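Local structure of transcriptional regulator, TetR family (Legionella pneumophila subsp. pneumophila str. Philadelphia 1, 3ON4) at residues S83-I88 with F185-I190; K105-G110 with L162-L167; W137-L142 with S151-A156. The protein probably binds DNA through a helix-turn-helix domain and regulates transcription, as members of the TetR family generally do. One frame throughout, in Å; residues are numbered along the deposited sequence.

Contact 1: S83-I88 with F185-I190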
ATOM      1  N   SER A  83       8.468  -3.774 -28.016  1.00 35.58           N
ATOM      2  CA  SER A  83       7.856  -2.459 -28.179  1.00 34.99           C
ATOM      3  C   SER A  83       7.828  -1.791 -26.792  1.00 32.82           C
ATOM      4  O   SER A  83       8.007  -2.469 -25.776  1.00 29.72           O
ATOM      5  CB  SER A  83       6.436  -2.629 -28.701  1.00 35.24           C
ATOM      6  OG  SER A  83       5.635  -3.203 -27.670  1.00 33.65           O
ATOM      7  N   ALA A  84       7.585  -0.477 -26.738  1.00 32.46           N
ATOM      8  CA  ALA A  84       7.452   0.204 -25.448  1.00 30.45           C
ATOM      9  C   ALA A  84       6.362  -0.433 -24.590  1.00 28.97           C
ATOM     10  O   ALA A  84       6.527  -0.649 -23.388  1.00 26.15           O
ATOM     11  CB  ALA A  84       7.167   1.681 -25.643  1.00 31.26           C
ATOM     12  N   LYS A  85       5.242  -0.741 -25.219  1.00 29.40           N
ATOM     13  CA  LYS A  85       4.132  -1.372 -24.530  1.00 28.61           C
ATOM     14  C   LYS A  85       4.552  -2.715 -23.976  1.00 27.47           C
ATOM     15  O   LYS A  85       4.220  -3.039 -22.850  1.00 27.20           O
ATOM     16  CB  LYS A  85       2.961  -1.574 -25.490  1.00 30.23           C
ATOM     17  CG  LYS A  85       1.725  -2.127 -24.839  1.00 31.27           C
ATOM     18  CD  LYS A  85       0.570  -2.089 -25.826  1.00 33.66           C
ATOM     19  CE  LYS A  85      -0.725  -2.436 -25.151  1.00 34.45           C
ATOM     20  NZ  LYS A  85      -1.864  -2.256 -26.086  1.00 36.13           N
ATOM     21  N   GLU A  86       5.287  -3.490 -24.759  1.00 28.36           N
ATOM     22  CA  GLU A  86       5.750  -4.799 -24.297  1.00 28.28           C
ATOM     23  C   GLU A  86       6.721  -4.653 -23.120  1.00 26.51           C
ATOM     24  O   GLU A  86       6.735  -5.495 -22.233  1.00 26.58           O
ATOM     25  CB  GLU A  86       6.396  -5.577 -25.447  1.00 29.80           C
ATOM     26  CG  GLU A  86       5.398  -6.150 -26.483  1.00 32.66           C
ATOM     27  CD  GLU A  86       6.065  -6.739 -27.718  1.00 36.65           C
ATOM     28  OE1 GLU A  86       7.120  -6.237 -28.168  1.00 38.06           O
ATOM     29  OE2 GLU A  86       5.510  -7.700 -28.278  1.00 42.40           O
ATOM     30  N   LYS A  87       7.525  -3.592 -23.111  1.00 26.30           N
ATOM     31  CA  LYS A  87       8.460  -3.348 -21.988  1.00 25.54           C
ATOM     32  C   LYS A  87       7.704  -3.094 -20.667  1.00 24.20           C
ATOM     33  O   LYS A  87       8.081  -3.602 -19.599  1.00 22.18           O
ATOM     34  CB  LYS A  87       9.406  -2.185 -22.313  1.00 26.56           C
ATOM     35  CG  LYS A  87      10.407  -2.495 -23.433  1.00 27.77           C
ATOM     36  CD  LYS A  87      11.269  -1.290 -23.780  1.00 30.84           C
ATOM     37  CE  LYS A  87      12.248  -1.631 -24.896  1.00 33.75           C
ATOM     38  NZ  LYS A  87      12.824  -0.428 -25.556  1.00 37.10           N
ATOM     39  N   ILE A  88       6.626  -2.319 -20.755  1.00 24.60           N
ATOM     40  CA  ILE A  88       5.771  -2.070 -19.606  1.00 23.01           C
ATOM     41  C   ILE A  88       5.101  -3.379 -19.184  1.00 23.04           C
ATOM     42  O   ILE A  88       5.045  -3.680 -18.000  1.00 22.19           O
ATOM     43  CB  ILE A  88       4.668  -1.014 -19.894  1.00 24.55           C
ATOM     44  CG1 ILE A  88       5.257   0.355 -20.334  1.00 25.39           C
ATOM     45  CG2 ILE A  88       3.762  -0.877 -18.666  1.00 21.33           C
ATOM     46  CD1 ILE A  88       6.386   0.846 -19.458  1.00 25.73           C
ATOM     47  N   PHE A 185      -5.396  -1.936 -17.602  1.00 24.24           N
ATOM     48  CA  PHE A 185      -5.085  -0.510 -17.700  1.00 24.30           C
ATOM     49  C   PHE A 185      -3.920  -0.268 -18.667  1.00 24.34           C
ATOM     50  O   PHE A 185      -3.965   0.637 -19.511  1.00 26.58           O
ATOM     51  CB  PHE A 185      -4.752   0.081 -16.329  1.00 22.92           C
ATOM     52  CG  PHE A 185      -4.243   1.506 -16.382  1.00 23.57           C
ATOM     53  CD1 PHE A 185      -5.124   2.568 -16.410  1.00 25.76           C
ATOM     54  CD2 PHE A 185      -2.881   1.776 -16.379  1.00 20.94           C
ATOM     55  CE1 PHE A 185      -4.665   3.885 -16.462  1.00 27.86           C
ATOM     56  CE2 PHE A 185      -2.415   3.082 -16.400  1.00 24.46           C
ATOM     57  CZ  PHE A 185      -3.312   4.139 -16.450  1.00 27.91           C
ATOM     58  N   ILE A 186      -2.890  -1.087 -18.544  1.00 23.52           N
ATOM     59  CA  ILE A 186      -1.699  -0.971 -19.396  1.00 24.21           C
ATOM     60  C   ILE A 186      -2.103  -1.165 -20.872  1.00 26.56           C
ATOM     61  O   ILE A 186      -1.805  -0.321 -21.739  1.00 27.39           O
ATOM     62  CB  ILE A 186      -0.601  -1.993 -18.965  1.00 23.84           C
ATOM     63  CG1 ILE A 186      -0.038  -1.651 -17.585  1.00 23.57           C
ATOM     64  CG2 ILE A 186       0.531  -2.052 -19.982  1.00 25.65           C
ATOM     65  CD1 ILE A 186       0.813  -2.785 -16.916  1.00 22.93           C
ATOM     66  N   ASP A 187      -2.809  -2.265 -21.124  1.00 27.13           N
ATOM     67  CA  ASP A 187      -3.196  -2.664 -22.465  1.00 30.95           C
ATOM     68  C   ASP A 187      -4.128  -1.659 -23.111  1.00 32.78           C
ATOM     69  O   ASP A 187      -4.077  -1.468 -24.321  1.00 34.65           O
ATOM     70  CB  ASP A 187      -3.891  -4.032 -22.442  1.00 32.46           C
ATOM     71  CG  ASP A 187      -2.961  -5.167 -22.060  1.00 34.70           C
ATOM     72  OD1 ASP A 187      -1.724  -4.936 -21.996  1.00 36.74           O
ATOM     73  OD2 ASP A 187      -3.474  -6.299 -21.839  1.00 36.44           O
ATOM     74  N   GLN A 188      -5.015  -1.053 -22.323  1.00 32.18           N
ATOM     75  CA  GLN A 188      -5.994  -0.119 -22.887  1.00 36.61           C
ATOM     76  C   GLN A 188      -5.452   1.311 -23.016  1.00 37.87           C
ATOM     77  O   GLN A 188      -5.930   2.074 -23.859  1.00 41.12           O
ATOM     78  CB  GLN A 188      -7.311  -0.141 -22.098  1.00 36.94           C
ATOM     79  CG  GLN A 188      -8.034  -1.511 -22.097  1.00 38.78           C
ATOM     80  CD  GLN A 188      -8.391  -2.014 -23.492  1.00 45.70           C
ATOM     81  OE1 GLN A 188      -9.098  -1.341 -24.246  1.00 51.98           O
ATOM     82  NE2 GLN A 188      -7.904  -3.206 -23.841  1.00 47.14           N
ATOM     83  N   THR A 189      -4.444   1.655 -22.219  1.00 35.91           N
ATOM     84  CA  THR A 189      -3.953   3.036 -22.151  1.00 38.42           C
ATOM     85  C   THR A 189      -2.736   3.288 -23.037  1.00 40.57           C
ATOM     86  O   THR A 189      -2.639   4.359 -23.637  1.00 43.86           O
ATOM     87  CB  THR A 189      -3.627   3.471 -20.696  1.00 36.57           C
ATOM     88  OG1 THR A 189      -4.745   3.171 -19.851  1.00 35.84           O
ATOM     89  CG2 THR A 189      -3.338   4.987 -20.617  1.00 39.40           C
ATOM     90  N   ILE A 190      -1.833   2.312 -23.140  1.00 39.97           N
ATOM     91  CA  ILE A 190      -0.581   2.475 -23.906  1.00 42.85           C
ATOM     92  C   ILE A 190      -0.710   2.064 -25.374  1.00 46.97           C
ATOM     93  O   ILE A 190      -1.323   1.047 -25.677  1.00 46.93           O
ATOM     94  CB  ILE A 190       0.569   1.651 -23.292  1.00 41.29           C
ATOM     95  CG1 ILE A 190       0.928   2.177 -21.909  1.00 39.81           C
ATOM     96  CG2 ILE A 190       1.812   1.681 -24.197  1.00 44.72           C
ATOM     97  CD1 ILE A 190       1.901   1.299 -21.192  1.00 38.61           C
TER

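Contact 2: K105-G110 with L162-L167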
ATOM      1  N   LYS A 105       3.866 -12.503  -1.658  1.00 15.71           N
ATOM      2  CA  LYS A 105       4.550 -11.326  -1.173  1.00 15.19           C
ATOM      3  C   LYS A 105       4.021 -10.008  -1.720  1.00 15.42           C
ATOM      4  O   LYS A 105       3.473  -9.936  -2.827  1.00 14.48           O
ATOM      5  CB  LYS A 105       6.046 -11.410  -1.458  1.00 15.20           C
ATOM      6  CG  LYS A 105       6.798 -12.348  -0.516  1.00 16.66           C
ATOM      7  CD  LYS A 105       8.141 -12.727  -1.085  1.00 16.48           C
ATOM      8  CE  LYS A 105       8.727 -13.960  -0.430  1.00 18.46           C
ATOM      9  NZ  LYS A 105       9.908 -14.434  -1.198  1.00 17.66           N
HETATM   10  N   MSE A 106       4.197  -8.962  -0.918  1.00 14.74           N
HETATM   11  CA  MSE A 106       3.967  -7.600  -1.373  1.00 15.05           C
HETATM   12  C   MSE A 106       5.279  -7.048  -1.926  1.00 14.40           C
HETATM   13  O   MSE A 106       6.370  -7.546  -1.606  1.00 14.59           O
HETATM   14  CB  MSE A 106       3.486  -6.755  -0.181  1.00 15.48           C
HETATM   15  CG  MSE A 106       3.204  -5.288  -0.445  1.00 16.46           C
HETATM   16 SE   MSE A 106       1.926  -5.004  -1.880  0.64 17.50          SE
HETATM   17  CE  MSE A 106       2.049  -3.079  -1.991  1.00 16.70           C
ATOM     18  N   CYS A 107       5.174  -6.001  -2.735  1.00 13.91           N
ATOM     19  CA  CYS A 107       6.333  -5.228  -3.182  1.00 14.54           C
ATOM     20  C   CYS A 107       7.128  -4.758  -1.977  1.00 13.74           C
ATOM     21  O   CYS A 107       6.537  -4.231  -1.033  1.00 13.92           O
ATOM     22  CB  CYS A 107       5.849  -3.989  -3.942  1.00 14.62           C
ATOM     23  SG  CYS A 107       7.181  -2.841  -4.476  1.00 16.52           S
ATOM     24  N   LEU A 108       8.447  -4.932  -1.989  1.00 14.03           N
ATOM     25  CA  LEU A 108       9.277  -4.431  -0.875  1.00 14.19           C
ATOM     26  C   LEU A 108       9.153  -2.914  -0.714  1.00 14.16           C
ATOM     27  O   LEU A 108       9.062  -2.377   0.412  1.00 14.17           O
ATOM     28  CB  LEU A 108      10.745  -4.770  -1.092  1.00 15.25           C
ATOM     29  CG  LEU A 108      11.705  -4.504   0.059  1.00 16.93           C
ATOM     30  CD1 LEU A 108      11.488  -5.523   1.221  1.00 20.43           C
ATOM     31  CD2 LEU A 108      13.128  -4.574  -0.440  1.00 21.53           C
ATOM     32  N   GLY A 109       9.130  -2.213  -1.841  1.00 14.69           N
ATOM     33  CA  GLY A 109       8.954  -0.776  -1.829  1.00 15.06           C
ATOM     34  C   GLY A 109       7.620  -0.367  -1.224  1.00 14.23           C
ATOM     35  O   GLY A 109       7.544   0.566  -0.400  1.00 13.17           O
ATOM     36  N   GLY A 110       6.553  -1.052  -1.641  1.00 13.32           N
ATOM     37  CA  GLY A 110       5.224  -0.805  -1.120  1.00 12.33           C
ATOM     38  C   GLY A 110       5.143  -1.011   0.389  1.00 13.00           C
ATOM     39  O   GLY A 110       4.486  -0.232   1.102  1.00 12.85           O
ATOM     40  N   LEU A 162      -1.066   1.962  -9.575  1.00 15.34           N
ATOM     41  CA  LEU A 162      -1.981   0.868  -9.815  1.00 16.97           C
ATOM     42  C   LEU A 162      -1.322  -0.461  -9.462  1.00 15.28           C
ATOM     43  O   LEU A 162      -1.965  -1.326  -8.891  1.00 15.23           O
ATOM     44  CB  LEU A 162      -2.449   0.866 -11.260  1.00 18.58           C
ATOM     45  CG  LEU A 162      -3.606  -0.017 -11.684  1.00 23.06           C
ATOM     46  CD1 LEU A 162      -4.820   0.065 -10.720  1.00 25.86           C
ATOM     47  CD2 LEU A 162      -4.018   0.402 -13.089  1.00 28.90           C
ATOM     48  N   VAL A 163      -0.051  -0.606  -9.802  1.00 15.69           N
ATOM     49  CA  VAL A 163       0.701  -1.811  -9.472  1.00 15.84           C
ATOM     50  C   VAL A 163       0.714  -2.004  -7.955  1.00 15.69           C
ATOM     51  O   VAL A 163       0.409  -3.098  -7.460  1.00 16.39           O
ATOM     52  CB  VAL A 163       2.143  -1.755 -10.018  1.00 16.52           C
ATOM     53  CG1 VAL A 163       3.051  -2.815  -9.326  1.00 17.33           C
ATOM     54  CG2 VAL A 163       2.151  -1.897 -11.543  1.00 17.79           C
ATOM     55  N   GLU A 164       1.053  -0.951  -7.211  1.00 15.70           N
ATOM     56  CA  GLU A 164       1.147  -1.047  -5.752  1.00 15.36           C
ATOM     57  C   GLU A 164      -0.218  -1.374  -5.130  1.00 16.15           C
ATOM     58  O   GLU A 164      -0.355  -2.305  -4.321  1.00 17.47           O
ATOM     59  CB  GLU A 164       1.755   0.213  -5.143  1.00 16.32           C
ATOM     60  CG  GLU A 164       3.224   0.459  -5.536  1.00 16.22           C
ATOM     61  CD  GLU A 164       4.179  -0.600  -5.048  1.00 17.68           C
ATOM     62  OE1 GLU A 164       3.894  -1.245  -4.025  1.00 17.90           O
ATOM     63  OE2 GLU A 164       5.260  -0.772  -5.659  1.00 20.49           O
ATOM     64  N   GLY A 165      -1.241  -0.631  -5.517  1.00 15.85           N
ATOM     65  CA  GLY A 165      -2.575  -0.844  -4.964  1.00 15.91           C
ATOM     66  C   GLY A 165      -3.165  -2.189  -5.366  1.00 16.08           C
ATOM     67  O   GLY A 165      -3.835  -2.848  -4.560  1.00 16.97           O
ATOM     68  N   GLY A 166      -2.938  -2.593  -6.613  1.00 15.56           N
ATOM     69  CA  GLY A 166      -3.378  -3.897  -7.109  1.00 17.33           C
ATOM     70  C   GLY A 166      -2.763  -5.067  -6.360  1.00 17.21           C
ATOM     71  O   GLY A 166      -3.465  -6.038  -5.989  1.00 16.61           O
ATOM     72  N   LEU A 167      -1.460  -4.967  -6.105  1.00 16.13           N
ATOM     73  CA  LEU A 167      -0.762  -6.013  -5.322  1.00 16.90           C
ATOM     74  C   LEU A 167      -1.260  -6.038  -3.900  1.00 15.74           C
ATOM     75  O   LEU A 167      -1.481  -7.091  -3.341  1.00 17.46           O
ATOM     76  CB  LEU A 167       0.760  -5.804  -5.325  1.00 16.81           C
ATOM     77  CG  LEU A 167       1.520  -6.137  -6.588  1.00 19.85           C
ATOM     78  CD1 LEU A 167       2.992  -5.693  -6.491  1.00 19.53           C
ATOM     79  CD2 LEU A 167       1.426  -7.650  -6.858  1.00 23.10           C
TER

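Contact 3: W137-L142 with S151-A156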
ATOM      1  N   TRP A 137      12.440   4.996 -14.920  1.00 20.51           N
ATOM      2  CA  TRP A 137      12.480   3.937 -15.949  1.00 20.68           C
ATOM      3  C   TRP A 137      11.198   3.915 -16.795  1.00 20.17           C
ATOM      4  O   TRP A 137      11.242   3.931 -18.034  1.00 21.46           O
ATOM      5  CB  TRP A 137      12.661   2.580 -15.296  1.00 19.68           C
ATOM      6  CG  TRP A 137      12.862   1.510 -16.290  1.00 20.72           C
ATOM      7  CD1 TRP A 137      14.035   1.160 -16.906  1.00 23.81           C
ATOM      8  CD2 TRP A 137      11.857   0.644 -16.814  1.00 21.26           C
ATOM      9  NE1 TRP A 137      13.815   0.129 -17.784  1.00 22.92           N
ATOM     10  CE2 TRP A 137      12.485  -0.203 -17.751  1.00 21.53           C
ATOM     11  CE3 TRP A 137      10.473   0.527 -16.611  1.00 19.60           C
ATOM     12  CZ2 TRP A 137      11.790  -1.177 -18.452  1.00 23.42           C
ATOM     13  CZ3 TRP A 137       9.779  -0.442 -17.310  1.00 19.51           C
ATOM     14  CH2 TRP A 137      10.441  -1.293 -18.217  1.00 21.08           C
ATOM     15  N   LEU A 138      10.060   3.908 -16.120  1.00 19.27           N
ATOM     16  CA  LEU A 138       8.740   3.962 -16.789  1.00 19.75           C
ATOM     17  C   LEU A 138       8.551   5.193 -17.699  1.00 21.03           C
ATOM     18  O   LEU A 138       8.110   5.071 -18.857  1.00 21.12           O
ATOM     19  CB  LEU A 138       7.613   3.903 -15.731  1.00 18.07           C
ATOM     20  CG  LEU A 138       7.323   2.571 -15.043  1.00 17.61           C
ATOM     21  CD1 LEU A 138       6.292   2.714 -13.916  1.00 15.21           C
ATOM     22  CD2 LEU A 138       6.842   1.563 -16.101  1.00 17.29           C
ATOM     23  N   LYS A 139       8.882   6.380 -17.175  1.00 21.38           N
ATOM     24  CA  LYS A 139       8.834   7.637 -17.931  1.00 23.95           C
ATOM     25  C   LYS A 139       9.689   7.565 -19.186  1.00 24.38           C
ATOM     26  O   LYS A 139       9.255   7.956 -20.282  1.00 25.37           O
ATOM     27  CB  LYS A 139       9.326   8.804 -17.069  1.00 24.81           C
ATOM     28  CG  LYS A 139       9.435  10.161 -17.792  1.00 30.03           C
ATOM     29  CD  LYS A 139      10.271  11.092 -16.915  1.00 35.64           C
ATOM     30  CE  LYS A 139      10.493  12.428 -17.529  1.00 39.68           C
ATOM     31  NZ  LYS A 139      11.849  12.957 -17.171  1.00 43.62           N
ATOM     32  N   GLY A 140      10.910   7.066 -19.030  1.00 25.17           N
ATOM     33  CA  GLY A 140      11.825   6.912 -20.181  1.00 26.87           C
ATOM     34  C   GLY A 140      11.304   5.987 -21.277  1.00 27.18           C
ATOM     35  O   GLY A 140      11.408   6.307 -22.471  1.00 28.78           O
ATOM     36  N   VAL A 141      10.762   4.841 -20.885  1.00 26.15           N
ATOM     37  CA  VAL A 141      10.183   3.887 -21.836  1.00 27.23           C
ATOM     38  C   VAL A 141       9.027   4.560 -22.584  1.00 28.21           C
ATOM     39  O   VAL A 141       8.914   4.472 -23.813  1.00 28.80           O
ATOM     40  CB  VAL A 141       9.685   2.594 -21.103  1.00 25.83           C
ATOM     41  CG1 VAL A 141       8.871   1.734 -22.038  1.00 27.79           C
ATOM     42  CG2 VAL A 141      10.868   1.779 -20.559  1.00 25.88           C
ATOM     43  N   LEU A 142       8.184   5.259 -21.832  1.00 28.10           N
ATOM     44  CA  LEU A 142       7.014   5.931 -22.396  1.00 29.82           C
ATOM     45  C   LEU A 142       7.376   7.072 -23.331  1.00 31.89           C
ATOM     46  O   LEU A 142       6.677   7.312 -24.319  1.00 33.29           O
ATOM     47  CB  LEU A 142       6.086   6.429 -21.273  1.00 28.18           C
ATOM     48  CG  LEU A 142       5.358   5.367 -20.443  1.00 28.38           C
ATOM     49  CD1 LEU A 142       4.721   6.035 -19.219  1.00 27.49           C
ATOM     50  CD2 LEU A 142       4.303   4.628 -21.252  1.00 29.17           C
ATOM     51  N   SER A 151       3.055  13.878 -20.028  1.00 29.06           N
ATOM     52  CA  SER A 151       2.164  12.722 -20.108  1.00 28.26           C
ATOM     53  C   SER A 151       2.878  11.448 -19.682  1.00 25.63           C
ATOM     54  O   SER A 151       2.256  10.574 -19.102  1.00 24.33           O
ATOM     55  CB  SER A 151       1.637  12.544 -21.532  1.00 29.86           C
ATOM     56  OG  SER A 151       1.009  13.727 -22.002  1.00 35.06           O
ATOM     57  N   SER A 152       4.173  11.349 -19.994  1.00 25.11           N
ATOM     58  CA  SER A 152       4.984  10.195 -19.608  1.00 24.62           C
ATOM     59  C   SER A 152       5.112  10.093 -18.082  1.00 23.10           C
ATOM     60  O   SER A 152       4.984   9.025 -17.513  1.00 21.16           O
ATOM     61  CB  SER A 152       6.381  10.279 -20.229  1.00 25.95           C
ATOM     62  OG  SER A 152       6.335  10.015 -21.627  1.00 30.06           O
ATOM     63  N   LEU A 153       5.362  11.221 -17.436  1.00 24.31           N
ATOM     64  CA  LEU A 153       5.488  11.248 -15.984  1.00 24.37           C
ATOM     65  C   LEU A 153       4.154  10.922 -15.316  1.00 22.60           C
ATOM     66  O   LEU A 153       4.132  10.184 -14.339  1.00 22.27           O
ATOM     67  CB  LEU A 153       5.993  12.623 -15.535  1.00 26.91           C
ATOM     68  CG  LEU A 153       6.722  12.749 -14.198  1.00 30.07           C
ATOM     69  CD1 LEU A 153       7.851  11.697 -14.023  1.00 31.65           C
ATOM     70  CD2 LEU A 153       7.282  14.190 -14.085  1.00 35.64           C
ATOM     71  N   SER A 154       3.057  11.497 -15.823  1.00 22.73           N
ATOM     72  CA  SER A 154       1.725  11.253 -15.286  1.00 22.36           C
ATOM     73  C   SER A 154       1.340   9.777 -15.422  1.00 20.61           C
ATOM     74  O   SER A 154       0.824   9.153 -14.468  1.00 18.04           O
ATOM     75  CB  SER A 154       0.673  12.134 -15.984  1.00 25.25           C
ATOM     76  OG  SER A 154      -0.645  11.801 -15.526  1.00 26.70           O
ATOM     77  N   LEU A 155       1.595   9.207 -16.598  1.00 20.24           N
ATOM     78  CA  LEU A 155       1.252   7.799 -16.830  1.00 19.92           C
ATOM     79  C   LEU A 155       2.174   6.871 -16.030  1.00 18.47           C
ATOM     80  O   LEU A 155       1.726   5.842 -15.508  1.00 18.15           O
ATOM     81  CB  LEU A 155       1.321   7.462 -18.327  1.00 21.78           C
ATOM     82  CG  LEU A 155       0.839   6.085 -18.802  1.00 23.54           C
ATOM     83  CD1 LEU A 155      -0.505   5.716 -18.213  1.00 26.66           C
ATOM     84  CD2 LEU A 155       0.761   6.033 -20.366  1.00 29.54           C
ATOM     85  N   ALA A 156       3.458   7.218 -15.955  1.00 17.92           N
ATOM     86  CA  ALA A 156       4.386   6.434 -15.149  1.00 17.47           C
ATOM     87  C   ALA A 156       3.858   6.367 -13.700  1.00 16.41           C
ATOM     88  O   ALA A 156       3.848   5.318 -13.087  1.00 15.92           O
ATOM     89  CB  ALA A 156       5.803   7.049 -15.200  1.00 17.33           C
TER

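Contact 1: S83-I88 with F185-I190
An ammonium group turned onto the carbonyls at the end of an opposing helix is the unusual feature here: Lys85 NZ donates to Asp187 O at 2.9 Å. The carbonyl takes this bond on a lone pair, in its own plane, with a C=O...donor angle of 126°. A second bond, from Lys85 NZ to Ile190 O at 3.4 Å, is weak. With CG anti to the backbone N (chi1 -176°) and the chain extended beyond it, Lys85 spans the gap between the helices. Its positive charge would be expected to suit the C-terminal end of helix 177-189, where carbonyls are no longer all used by the helix. The carboxylate of Asp187 is not the target, since Lys85 NZ stays 4.9 Å from Asp187 OD1; that acid is instead paired with Arg183 and bonded to Gln89.

Beneath the polar bridge the contact is aliphatic. Lys85 CB lies 3.7 Å from Ile190 CG2, so the root of the lysine packs on the same isoleucine whose carbonyl meets its tip. The other branch of Ile190 ends in CD1, which rests 3.6 Å from Ile88 CG1. Ile88 also touches Ile186, methyl to methyl, CG2 to CG2 at 3.7 Å. On its other flanks Ile88 meets Leu138 and Val141 of helix 121-144.

At the start of helix 84-98, Ser83 and Glu86 form a capping box: Glu86 N donates to Ser83 OG at 2.9 Å, and Ser83 N donates to Glu86 OE1. Over these segments the axes approach to 10.3 Å, at 169°, a near-antiparallel pairing of helix 84-98 with the last helix of the chain, 177-189, in the all-helical TetR-type fold.

Contact 2: K105-G110 with L162-L167
Met106, a selenomethionine, lays its selenium against the root of Leu167, SE to CB 3.7 Å, and its methyl against the end of Glu164. CG is anti to the backbone N (chi1 179°), and a bend at chi2 (55°) then turns SE across to helix 149-173. The terminal CE lies 3.3 Å from Glu164 OE1 and is almost as near the backbone O of the same residue, the two side chains crossing at about a right angle.

Glu164 is the polar centre of an otherwise apolar contact. Its own chain is bent at chi2, which turns CD out of the line of the chain; the carboxylate then meets the start of helix 108-115. There OE1 comes within 3.2 Å of Gly110 CA, an approach possible because that glycine carries no side chain on the side facing the acid. The other oxygen, Glu164 OE2, is 3.1 Å from Cys107 SG. OE2 is buried here. Such surroundings would tend to favour a protonated acid, while the nearby N-terminal end of helix 108-115 would work in the opposite sense.

Cys107 is the N-cap of that helix: Gly110 N donates to Cys107 SG at 3.4 Å, with an N-H...S angle of 161°. The sulfur is thus held by its own helix while facing the carboxylate. Cys107 CB makes a looser apolar contact with Leu167 CD1, 4.2 Å away.

Around the contact, Leu167 also packs on Ile95 of helix 84-98 and Leu179 of helix 177-189, and Glu164 meets Leu168 of the second subunit. On the far flank the backbone of Met106 accepts from Gln24, so the 105-110 segment bridges helix 149-173 and helix 11-26.

Contact 3: W137-L142 with S151-A156
No ring takes part in the contact of Leu138 and Lys139 with Ala156; the one aromatic group of the two segments, the Trp137 indole, has Val141 CG2 of its own helix 3.6 Å above one face, offset toward the rim, and its NE1 is bonded to Ser77. The interface itself is built of small and aliphatic groups. Leu138 CB meets Ala156 CB at 3.7 Å, and the same alanine methyl lies equally near the backbone N of Lys139. One turn earlier, Ser152 CB sits 3.7 Å from Lys139 O. With only an alanine and a serine at these two positions, the backbones come close, Lys139 CA to Ser152 CA being 4.9 Å.

Helices 121-144 and 149-173 follow each other in the chain and form a helical hairpin; within these segments their axes approach to 8.3 Å and their directions differ by 132°, an open V rather than a strictly antiparallel pair.

Leu142 fills the side toward the connecting turn. Its CG is anti to the carbonyl carbon (chi1 -68°), and beyond it CD1 reaches the backbone of the facing helix, 3.5 Å from Ser152 O, and also touches Leu155 CB. CD2 faces Leu155 CD2, the two leucines crossing at about a right angle, with Tyr147 of the turn packed against both. Ser152 OG, although it lies against Leu142 CB, is bonded to Asp148 O, just ahead of helix 149-173. Elsewhere along the interface the stem of Lys139 runs past Leu153, CD to CD1 3.8 Å; its NZ makes a long, weak ion pair with Glu136.

How the contacts relate
Contacts 1 and 3 are close neighbours, their centres about 11 Å apart. They share one apolar layer, in which Ile88 CD1 touches Leu138 CD2 at 3.5 Å and Phe185 CZ touches Leu155 CD1 at 3.7 Å. Contact 2 lies about 19 Å from contact 1 and 18 Å from contact 3, centre to centre, yet Phe185 CB reaches Leu162 CD2 at 3.3 Å. Helix 149-173 serves contacts 2 and 3, and with helix 177-189 it meets the second subunit, consistent with a TetR-type dimer. The sodium ion, bound at Ser114 and Asp115, is about 8 Å from the Met106 side chain in contact 2.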